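PUM-HD domain-containing protein (PDB 7CGF) binds RNA through its PUM-HD domain, the part of the protein held in this chain, and probably recognises the 3' untranslated regions of mRNAs. Local coordinates at residues V145-M150 with Y186-D191; A162-S167 with V198-E203; Y170-V175 with P207-P212. The protein carries 2 engineered substitutions. All blocks are in the same frame, centred on the assembly; numbering follows the deposited sequence.

Contact 1 of 3, residues V145-M150 with Y186-D191; sequences VIHRCM and YEMSVD
The imidazole of His147 has Met188 CE over one face and Glu187 OE1 at its edge. The methyl sits almost on the ring normal, 3.8 Å from the centroid to Met188 CE, a CH-pi contact. At the edge, NE2 of His147 gives its N-H to OE1 of Glu187 across 3.1 Å. The bond is moderately bent, 150° at the hydrogen. OE1 lies in the ring plane but is reached on its syn side from somewhat above the carboxylate plane, and the two flat groups are turned 44° against each other. With CG anti to the backbone N (chi1 -177°), the ring swings off its helix toward the neighbour, and ND1 at the same time bonds Glu180. A histidine suits a place between two carboxylates, which would probably stabilise its protonated form; Lys151 shares OE1 of Glu187 in a salt bridge. Helix 146-150 and helix 184-189 lie in successive predicted Pumilio repeats, so this is a joint between neighbouring units of the all-helical PUF array. With an alanine here instead of His147, Glu180 would probably lose this partner, Glu187 a bond, and the Met188 methyl the ring it lies on. Deeper in that joint, Met150 and Met188 cross at about a right angle, their CE methyls only 3.5 Å apart, which is tight for carbon. Unbranched, flexible thioethers fit here, the Met150 chain bending at chi3 to bring its methyl also to 3.5 Å from SD of Met188.

Contact 2 of 3, residues A162-S167 with V198-E203; sequences AIEKVS and VQRCLE. With nucleotides of chain B.
Ile163 and Glu164 of helix 155-165 meet Arg200 and Cys201 of helix 194-204 in a half apolar, half ionic helix-helix contact between two successive predicted Pumilio repeats. Both helices belong to the PUF array, and the second also reads RNA. Its Gln199 gives NE2 to N1 of A4 of chain B, 2.9 Å away and nearly straight at 165°, while the base's N6 amino group donates to OE1 of Gln199, whose position is less sure. An amide suits this place because it offers a donor and an acceptor to the Watson-Crick edge of adenine. Next to it, Arg200 points back toward the other helix and also packs on a guanine base of the RNA. Ile163 lays CG2 against the backbone there, 3.4 Å from O of Arg200, a fit suited to a branched aliphatic; CG2, anti to the backbone N, is the branch that comes down on the carbonyl. Its CD1 turns to the sulfur of Cys201, a packing that depends on which of two modelled cysteine conformers is present. On the more open side Glu164 crosses Arg200 obliquely: OE2 of Glu164 stands 3.2 Å from CD of Arg200 and forms a salt bridge with its NE. The bends at chi2 and chi3 curl the arginine so that NH1 meets Gln160 and the guanidinium is shared between two acids. This network probably limits rotation of the head group. Glu203, whose OE2 bonds His236, completes it: NH2 of Arg200 donates to OE1 of Glu203 at 2.8 Å in a salt bridge, from above the carboxylate plane.

Contact 3 of 3, residues Y170-V175 with P207-P212; sequences YVQFIV and PSQTKP
Gln209 lies over the side of Val175 and reaches on to the amide of Gln172. Near its root the contact is apolar: CB of Gln209 faces CG2 of Val175 at 4.1 Å, and the two side chains cross at about a right angle. Val175 CG1 meanwhile rests 3.8 Å from the carbonyl O of Gln209, a short beta-branched residue being compact enough to let the backbones approach, with CA of Val175 and CA of Gln209 6.8 Å apart. Beyond, the glutamine runs extended (chi2 174°) and its NE2 donates to OE1 of Gln172 at 2.9 Å, 158° at the hydrogen. The acceptor lies in the amide plane of Gln209, yet the donor stands well above the carbonyl plane of Gln172, and the two amides are turned 46° apart. Gln172 bends at chi2 to present OE1 there, while its own NE2 bonds Asp176. The contact joins helix 172-178 to helix 207-219 in the PUF array, 170-175 and 207-212 lying in consecutive predicted Pumilio repeats, its nearest atom about 14 Å from the RNA. Being buried, the Gln209 head must find partners inside the protein: NE2 also gives to the carbonyl of Pro168, and OE1 accepts from the backbone N of Ser206. Two acceptors on the nitrogen and a donor on the oxygen are consistent with one orientation of this amide and probably hold it against flipping.

From the N terminus the chain passes 145-150, 162-167 and 170-175 before it reaches any of their partners, then meets 186-191, 198-203 and 207-212 in the same order. Contact 1 therefore closes its loop first, contact 2 next and contact 3 last; every pair crosses and none nests. Three successive segments of one predicted Pumilio repeat are thus matched with three of the next. The layers touch: Met188 packs on Val198 between contacts 1 and 2, Ile146 on Ile174 and Phe173 between contacts 1 and 3, and Cys201 and Leu202 on Thr210 between contacts 2 and 3, whose centres are about 9 Å apart.

Contact 1 of 3, residues V145-M150 with Y186-D191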
loop_
_atom_site.group_PDB
_atom_site.type_symbol
_atom_site.label_atom_id
_atom_site.label_comp_id
_atom_site.label_asym_id
_atom_site.label_seq_id
_atom_site.Cartn_x
_atom_site.Cartn_y
_atom_site.Cartn_z
ATOM N N VAL A 145 13.235 -9.812 -12.007
ATOM C CA VAL A 145 13.202 -10.213 -10.605
ATOM C C VAL A 145 11.827 -9.986 -9.982
ATOM O O VAL A 145 11.716 -9.910 -8.757
ATOM C CB VAL A 145 14.286 -9.468 -9.791
ATOM C CG1 VAL A 145 15.687 -9.931 -10.195
ATOM C CG2 VAL A 145 14.176 -7.950 -10.009
ATOM N N ILE A 146 10.764 -9.959 -10.795
ATOM C CA ILE A 146 9.483 -9.425 -10.317
ATOM C C ILE A 146 8.844 -10.290 -9.214
ATOM O O ILE A 146 8.298 -9.743 -8.248
ATOM C CB ILE A 146 8.536 -9.176 -11.510
ATOM C CG1 ILE A 146 7.189 -8.601 -11.055
ATOM C CG2 ILE A 146 8.350 -10.443 -12.346
ATOM C CD1 ILE A 146 7.268 -7.287 -10.263
ATOM N N HIS A 147 8.891 -11.633 -9.306
ATOM C CA HIS A 147 8.233 -12.424 -8.257
ATOM C C HIS A 147 8.880 -12.188 -6.896
ATOM O O HIS A 147 8.188 -11.940 -5.902
ATOM C CB HIS A 147 8.225 -13.924 -8.583
ATOM C CG HIS A 147 7.500 -14.763 -7.555
ATOM N ND1 HIS A 147 6.348 -15.467 -7.839
ATOM C CD2 HIS A 147 7.769 -15.005 -6.246
ATOM C CE1 HIS A 147 5.940 -16.106 -6.753
ATOM N NE2 HIS A 147 6.783 -15.839 -5.771
ATOM N N ARG A 148 10.220 -12.238 -6.833
ATOM C CA ARG A 148 10.884 -12.020 -5.556
ATOM C C ARG A 148 10.725 -10.577 -5.107
ATOM O O ARG A 148 10.580 -10.300 -3.909
ATOM C CB ARG A 148 12.361 -12.411 -5.678
ATOM C CG ARG A 148 13.129 -12.401 -4.359
ATOM C CD ARG A 148 14.528 -13.011 -4.501
ATOM N NE ARG A 148 15.224 -12.538 -5.699
ATOM C CZ ARG A 148 16.184 -11.615 -5.699
ATOM N NH1 ARG A 148 16.582 -11.067 -4.563
ATOM N NH2 ARG A 148 16.752 -11.248 -6.837
ATOM N N CYS A 149 10.703 -9.657 -6.070
ATOM C CA CYS A 149 10.531 -8.243 -5.752
ATOM C C CYS A 149 9.216 -8.000 -5.015
ATOM O O CYS A 149 9.161 -7.224 -4.056
ATOM C CB CYS A 149 10.586 -7.450 -7.057
ATOM S SG CYS A 149 11.304 -5.827 -6.946
ATOM N N MET A 150 8.146 -8.678 -5.438
ATOM C CA MET A 150 6.823 -8.407 -4.883
ATOM C C MET A 150 6.720 -8.773 -3.410
ATOM O O MET A 150 5.926 -8.169 -2.678
ATOM C CB MET A 150 5.774 -9.159 -5.699
ATOM C CG MET A 150 5.694 -8.642 -7.113
ATOM S SD MET A 150 4.652 -9.747 -8.101
ATOM C CE MET A 150 3.420 -9.950 -6.889
ATOM N N TYR A 186 -2.876 -16.296 -3.817
ATOM C CA TYR A 186 -3.001 -16.637 -2.405
ATOM C C TYR A 186 -1.706 -16.314 -1.662
ATOM O O TYR A 186 -1.725 -15.643 -0.619
ATOM C CB TYR A 186 -3.360 -18.118 -2.236
ATOM C CG TYR A 186 -3.337 -18.502 -0.771
ATOM C CD1 TYR A 186 -4.419 -18.231 0.044
ATOM C CD2 TYR A 186 -2.200 -19.067 -0.199
ATOM C CE1 TYR A 186 -4.386 -18.549 1.393
ATOM C CE2 TYR A 186 -2.152 -19.369 1.140
ATOM C CZ TYR A 186 -3.249 -19.109 1.926
ATOM O OH TYR A 186 -3.207 -19.423 3.259
ATOM N N GLU A 187 -0.575 -16.789 -2.204
ATOM C CA GLU A 187 0.737 -16.586 -1.594
ATOM C C GLU A 187 1.003 -15.106 -1.376
ATOM O O GLU A 187 1.499 -14.702 -0.314
ATOM C CB GLU A 187 1.824 -17.210 -2.490
ATOM C CG GLU A 187 3.270 -16.727 -2.235
ATOM C CD GLU A 187 4.298 -17.000 -3.383
ATOM O OE1 GLU A 187 5.514 -16.798 -3.144
ATOM O OE2 GLU A 187 3.929 -17.400 -4.512
ATOM N N MET A 188 0.653 -14.280 -2.358
ATOM C CA MET A 188 0.899 -12.843 -2.223
ATOM C C MET A 188 -0.071 -12.210 -1.238
ATOM O O MET A 188 0.311 -11.329 -0.448
ATOM C CB MET A 188 0.793 -12.149 -3.586
ATOM C CG MET A 188 1.855 -12.556 -4.605
ATOM S SD MET A 188 3.487 -12.034 -4.042
ATOM C CE MET A 188 4.515 -12.842 -5.300
ATOM N N SER A 189 -1.340 -12.625 -1.281
ATOM C CA SER A 189 -2.343 -12.009 -0.421
ATOM C C SER A 189 -2.094 -12.271 1.059
ATOM O O SER A 189 -2.562 -11.488 1.895
ATOM C CB SER A 189 -3.741 -12.504 -0.781
ATOM O OG SER A 189 -4.081 -12.117 -2.103
ATOM N N VAL A 190 -1.404 -13.359 1.416
ATOM C CA VAL A 190 -1.138 -13.639 2.828
ATOM C C VAL A 190 0.283 -13.266 3.234
ATOM O O VAL A 190 0.713 -13.600 4.347
ATOM C CB VAL A 190 -1.460 -15.099 3.175
ATOM C CG1 VAL A 190 -2.878 -15.410 2.693
ATOM C CG2 VAL A 190 -0.458 -16.046 2.542
ATOM N N ASP A 191 1.017 -12.575 2.368
ATOM C CA ASP A 191 2.370 -12.063 2.590
ATOM C C ASP A 191 2.309 -10.604 3.023
ATOM O O ASP A 191 1.532 -9.825 2.464
ATOM C CB ASP A 191 3.209 -12.184 1.312
ATOM C CG ASP A 191 4.655 -11.784 1.526
ATOM O OD1 ASP A 191 5.447 -12.639 2.008
ATOM O OD2 ASP A 191 4.993 -10.622 1.211
#

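Contact 2 of 3, residues A162-S167 with V198-E203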
loop_
_atom_site.group_PDB
_atom_site.type_symbol
_atom_site.label_atom_id
_atom_site.label_comp_id
_atom_site.label_asym_id
_atom_site.label_seq_id
_atom_site.Cartn_x
_atom_site.Cartn_y
_atom_site.Cartn_z
ATOM N N ALA A 162 5.445 1.547 -9.200
ATOM C CA ALA A 162 5.215 1.309 -10.625
ATOM C C ALA A 162 3.723 1.231 -10.936
ATOM O O ALA A 162 3.245 1.819 -11.919
ATOM C CB ALA A 162 5.912 0.024 -11.063
ATOM N N ILE A 163 2.976 0.471 -10.131
ATOM C CA ILE A 163 1.537 0.331 -10.357
ATOM C C ILE A 163 0.833 1.667 -10.201
ATOM O O ILE A 163 -0.138 1.958 -10.917
ATOM C CB ILE A 163 0.962 -0.742 -9.404
ATOM C CG1 ILE A 163 1.520 -2.116 -9.776
ATOM C CG2 ILE A 163 -0.572 -0.770 -9.451
ATOM C CD1 ILE A 163 1.389 -3.153 -8.646
ATOM N N GLU A 164 1.309 2.504 -9.277
ATOM C CA GLU A 164 0.685 3.801 -9.042
ATOM C C GLU A 164 0.926 4.777 -10.194
ATOM O O GLU A 164 0.038 5.571 -10.528
ATOM C CB GLU A 164 1.220 4.390 -7.738
ATOM C CG GLU A 164 0.709 3.689 -6.494
ATOM C CD GLU A 164 1.537 4.030 -5.260
ATOM O OE1 GLU A 164 2.491 4.845 -5.374
ATOM O OE2 GLU A 164 1.236 3.468 -4.185
ATOM N N LYS A 165 2.115 4.744 -10.807
ATOM C CA LYS A 165 2.589 5.850 -11.641
ATOM C C LYS A 165 2.732 5.512 -13.117
ATOM O O LYS A 165 3.023 6.413 -13.913
ATOM C CB LYS A 165 3.953 6.353 -11.133
ATOM C CG LYS A 165 3.938 6.866 -9.728
ATOM C CD LYS A 165 3.081 8.102 -9.578
ATOM C CE LYS A 165 3.601 9.244 -10.444
ATOM N NZ LYS A 165 3.096 10.562 -9.951
ATOM N N VAL A 166 2.561 4.259 -13.511
ATOM C CA VAL A 166 2.764 3.848 -14.895
ATOM C C VAL A 166 1.433 3.376 -15.468
ATOM O O VAL A 166 0.641 2.721 -14.778
ATOM C CB VAL A 166 3.832 2.746 -14.996
ATOM C CG1 VAL A 166 4.098 2.384 -16.440
ATOM C CG2 VAL A 166 5.126 3.201 -14.312
ATOM N N SER A 167 1.180 3.720 -16.729
ATOM C CA SER A 167 -0.084 3.336 -17.341
ATOM C C SER A 167 -0.294 1.828 -17.250
ATOM O O SER A 167 0.652 1.055 -17.439
ATOM C CB SER A 167 -0.131 3.772 -18.803
ATOM O OG SER A 167 0.039 5.172 -18.883
ATOM N N VAL A 198 -0.935 -6.598 -4.305
ATOM C CA VAL A 198 -2.266 -6.988 -4.780
ATOM C C VAL A 198 -3.252 -5.844 -4.594
ATOM O O VAL A 198 -4.045 -5.533 -5.495
ATOM C CB VAL A 198 -2.746 -8.262 -4.068
ATOM C CG1 VAL A 198 -4.193 -8.628 -4.518
ATOM C CG2 VAL A 198 -1.792 -9.422 -4.305
ATOM N N GLN A 199 -3.218 -5.187 -3.429
ATOM C CA GLN A 199 -4.124 -4.066 -3.207
ATOM C C GLN A 199 -3.894 -2.949 -4.217
ATOM O O GLN A 199 -4.860 -2.363 -4.729
ATOM C CB GLN A 199 -3.971 -3.539 -1.784
ATOM C CG GLN A 199 -4.508 -4.528 -0.771
ATOM C CD GLN A 199 -4.163 -4.140 0.643
ATOM O OE1 GLN A 199 -4.650 -3.129 1.151
ATOM N NE2 GLN A 199 -3.299 -4.936 1.289
ATOM N N ARG A 200 -2.629 -2.620 -4.497
ATOM C CA ARG A 200 -2.334 -1.551 -5.445
ATOM C C ARG A 200 -2.843 -1.905 -6.840
ATOM O O ARG A 200 -3.407 -1.053 -7.543
ATOM C CB ARG A 200 -0.828 -1.264 -5.447
ATOM C CG ARG A 200 -0.435 0.202 -5.616
ATOM C CD ARG A 200 -0.940 1.104 -4.492
ATOM N NE ARG A 200 -0.429 0.689 -3.188
ATOM C CZ ARG A 200 -1.184 0.278 -2.166
ATOM N NH1 ARG A 200 -0.618 -0.094 -1.020
ATOM N NH2 ARG A 200 -2.499 0.252 -2.267
ATOM N N CYS A 201 -2.691 -3.172 -7.240
ATOM C CA CYS A 201 -3.246 -3.618 -8.516
ATOM C C CYS A 201 -4.757 -3.451 -8.567
ATOM O O CYS A 201 -5.305 -3.007 -9.588
ATOM C CB CYS A 201 -2.875 -5.074 -8.771
ATOM S SG CYS A 201 -1.169 -5.260 -9.224
ATOM N N LEU A 202 -5.460 -3.807 -7.484
ATOM C CA LEU A 202 -6.917 -3.661 -7.473
ATOM C C LEU A 202 -7.340 -2.201 -7.569
ATOM O O LEU A 202 -8.403 -1.900 -8.135
ATOM C CB LEU A 202 -7.496 -4.301 -6.208
ATOM C CG LEU A 202 -7.277 -5.804 -6.109
ATOM C CD1 LEU A 202 -7.690 -6.283 -4.712
ATOM C CD2 LEU A 202 -8.063 -6.527 -7.195
ATOM N N GLU A 203 -6.518 -1.288 -7.046
ATOM C CA GLU A 203 -6.811 0.144 -7.089
ATOM C C GLU A 203 -6.577 0.752 -8.464
ATOM O O GLU A 203 -7.337 1.632 -8.881
ATOM C CB GLU A 203 -5.948 0.892 -6.077
ATOM C CG GLU A 203 -6.364 0.698 -4.646
ATOM C CD GLU A 203 -5.269 1.102 -3.687
ATOM O OE1 GLU A 203 -4.168 1.468 -4.159
ATOM O OE2 GLU A 203 -5.513 1.048 -2.460
ATOM P P A B 4 -2.310 -2.970 13.527
ATOM O OP1 A B 4 -1.214 -2.988 14.523
ATOM O OP2 A B 4 -3.139 -1.757 13.358
ATOM O "O5'" A B 4 -1.664 -3.330 12.125
ATOM C "C5'" A B 4 -0.587 -4.243 12.075
ATOM C "C4'" A B 4 -0.230 -4.630 10.668
ATOM O "O4'" A B 4 -1.416 -4.753 9.851
ATOM C "C3'" A B 4 0.631 -3.669 9.871
ATOM O "O3'" A B 4 1.991 -3.668 10.264
ATOM C "C2'" A B 4 0.422 -4.181 8.455
ATOM O "O2'" A B 4 1.198 -5.350 8.242
ATOM C "C1'" A B 4 -1.051 -4.596 8.498
ATOM N N9 A B 4 -1.923 -3.632 7.803
ATOM C C8 A B 4 -2.565 -2.460 8.125
ATOM N N7 A B 4 -3.238 -1.956 7.097
ATOM C C5 A B 4 -2.994 -2.854 6.046
ATOM C C6 A B 4 -3.372 -2.964 4.691
ATOM N N6 A B 4 -4.149 -2.117 4.014
ATOM N N1 A B 4 -2.914 -4.027 4.003
ATOM C C2 A B 4 -2.143 -4.922 4.577
ATOM N N3 A B 4 -1.716 -4.930 5.835
ATOM C C4 A B 4 -2.184 -3.867 6.494
#

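Contact 3 of 3, residues Y170-V175 with P207-P212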
loop_
_atom_site.group_PDB
_atom_site.type_symbol
_atom_site.label_atom_id
_atom_site.label_comp_id
_atom_site.label_asym_id
_atom_site.label_seq_id
_atom_site.Cartn_x
_atom_site.Cartn_y
_atom_site.Cartn_z
ATOM N N TYR A 170 1.460 -1.077 -19.226
ATOM C CA TYR A 170 2.880 -1.325 -19.027
ATOM C C TYR A 170 3.190 -2.035 -17.711
ATOM O O TYR A 170 4.364 -2.297 -17.435
ATOM C CB TYR A 170 3.668 -0.007 -19.119
ATOM C CG TYR A 170 3.456 0.696 -20.443
ATOM C CD1 TYR A 170 3.891 0.118 -21.630
ATOM C CD2 TYR A 170 2.801 1.923 -20.507
ATOM C CE1 TYR A 170 3.689 0.748 -22.852
ATOM C CE2 TYR A 170 2.592 2.562 -21.726
ATOM C CZ TYR A 170 3.040 1.968 -22.889
ATOM O OH TYR A 170 2.835 2.594 -24.096
ATOM N N VAL A 171 2.182 -2.360 -16.900
ATOM C CA VAL A 171 2.390 -3.234 -15.747
ATOM C C VAL A 171 1.694 -4.569 -15.931
ATOM O O VAL A 171 1.521 -5.312 -14.962
ATOM C CB VAL A 171 1.955 -2.570 -14.429
ATOM C CG1 VAL A 171 2.802 -1.324 -14.167
ATOM C CG2 VAL A 171 0.464 -2.226 -14.446
ATOM N N GLN A 172 1.257 -4.882 -17.156
ATOM C CA GLN A 172 0.690 -6.204 -17.409
ATOM C C GLN A 172 1.627 -7.319 -16.947
ATOM O O GLN A 172 1.158 -8.342 -16.437
ATOM C CB GLN A 172 0.369 -6.360 -18.900
ATOM C CG GLN A 172 -0.370 -7.652 -19.217
ATOM C CD GLN A 172 -1.721 -7.727 -18.559
ATOM O OE1 GLN A 172 -2.514 -6.783 -18.606
ATOM N NE2 GLN A 172 -2.003 -8.862 -17.935
ATOM N N PHE A 173 2.947 -7.125 -17.066
ATOM C CA PHE A 173 3.876 -8.169 -16.646
ATOM C C PHE A 173 3.794 -8.426 -15.149
ATOM O O PHE A 173 4.103 -9.537 -14.695
ATOM C CB PHE A 173 5.312 -7.830 -17.069
ATOM C CG PHE A 173 6.012 -6.830 -16.178
ATOM C CD1 PHE A 173 5.872 -5.462 -16.398
ATOM C CD2 PHE A 173 6.833 -7.259 -15.153
ATOM C CE1 PHE A 173 6.522 -4.546 -15.580
ATOM C CE2 PHE A 173 7.497 -6.343 -14.329
ATOM C CZ PHE A 173 7.342 -4.990 -14.549
ATOM N N ILE A 174 3.377 -7.421 -14.368
ATOM C CA ILE A 174 3.174 -7.618 -12.933
ATOM C C ILE A 174 1.884 -8.388 -12.675
ATOM O O ILE A 174 1.840 -9.291 -11.832
ATOM C CB ILE A 174 3.166 -6.256 -12.200
ATOM C CG1 ILE A 174 4.505 -5.540 -12.388
ATOM C CG2 ILE A 174 2.775 -6.443 -10.714
ATOM C CD1 ILE A 174 4.483 -4.056 -11.937
ATOM N N VAL A 175 0.821 -8.050 -13.404
ATOM C CA VAL A 175 -0.430 -8.795 -13.302
ATOM C C VAL A 175 -0.206 -10.255 -13.687
ATOM O O VAL A 175 -0.671 -11.166 -12.997
ATOM C CB VAL A 175 -1.507 -8.122 -14.175
ATOM C CG1 VAL A 175 -2.790 -8.937 -14.177
ATOM C CG2 VAL A 175 -1.798 -6.697 -13.665
ATOM N N PRO A 207 -10.089 -2.984 -15.402
ATOM C CA PRO A 207 -10.971 -4.110 -15.053
ATOM C C PRO A 207 -10.646 -5.395 -15.808
ATOM O O PRO A 207 -10.891 -6.484 -15.275
ATOM C CB PRO A 207 -12.376 -3.582 -15.390
ATOM C CG PRO A 207 -12.150 -2.392 -16.273
ATOM C CD PRO A 207 -10.852 -1.804 -15.844
ATOM N N SER A 208 -10.076 -5.305 -17.016
ATOM C CA SER A 208 -9.633 -6.509 -17.719
ATOM C C SER A 208 -8.438 -7.143 -17.033
ATOM O O SER A 208 -8.245 -8.363 -17.112
ATOM C CB SER A 208 -9.274 -6.186 -19.174
ATOM O OG SER A 208 -7.865 -6.033 -19.357
ATOM N N GLN A 209 -7.604 -6.329 -16.388
ATOM C CA GLN A 209 -6.489 -6.853 -15.627
ATOM C C GLN A 209 -6.957 -7.386 -14.281
ATOM O O GLN A 209 -6.522 -8.457 -13.853
ATOM C CB GLN A 209 -5.430 -5.770 -15.428
ATOM C CG GLN A 209 -4.657 -5.419 -16.691
ATOM C CD GLN A 209 -3.711 -4.243 -16.494
ATOM O OE1 GLN A 209 -4.077 -3.245 -15.867
ATOM N NE2 GLN A 209 -2.509 -4.345 -17.054
ATOM N N THR A 210 -7.860 -6.669 -13.613
ATOM C CA THR A 210 -8.249 -7.095 -12.272
ATOM C C THR A 210 -9.219 -8.267 -12.271
ATOM O O THR A 210 -9.280 -8.984 -11.275
ATOM C CB THR A 210 -8.872 -5.939 -11.486
ATOM O OG1 THR A 210 -10.086 -5.539 -12.119
ATOM C CG2 THR A 210 -7.915 -4.742 -11.419
ATOM N N LYS A 211 -10.001 -8.473 -13.335
ATOM C CA LYS A 211 -10.964 -9.575 -13.317
ATOM C C LYS A 211 -10.329 -10.929 -13.003
ATOM O O LYS A 211 -10.794 -11.603 -12.070
ATOM C CB LYS A 211 -11.729 -9.618 -14.651
ATOM C CG LYS A 211 -12.874 -10.619 -14.621
ATOM C CD LYS A 211 -13.687 -10.629 -15.922
ATOM C CE LYS A 211 -14.919 -11.522 -15.760
ATOM N NZ LYS A 211 -15.782 -11.575 -16.983
ATOM N N PRO A 212 -9.268 -11.372 -13.685
ATOM C CA PRO A 212 -8.670 -12.660 -13.303
ATOM C C PRO A 212 -7.991 -12.636 -11.940
ATOM O O PRO A 212 -7.909 -13.681 -11.289
ATOM C CB PRO A 212 -7.668 -12.935 -14.428
ATOM C CG PRO A 212 -7.372 -11.589 -15.015
ATOM C CD PRO A 212 -8.620 -10.787 -14.875
#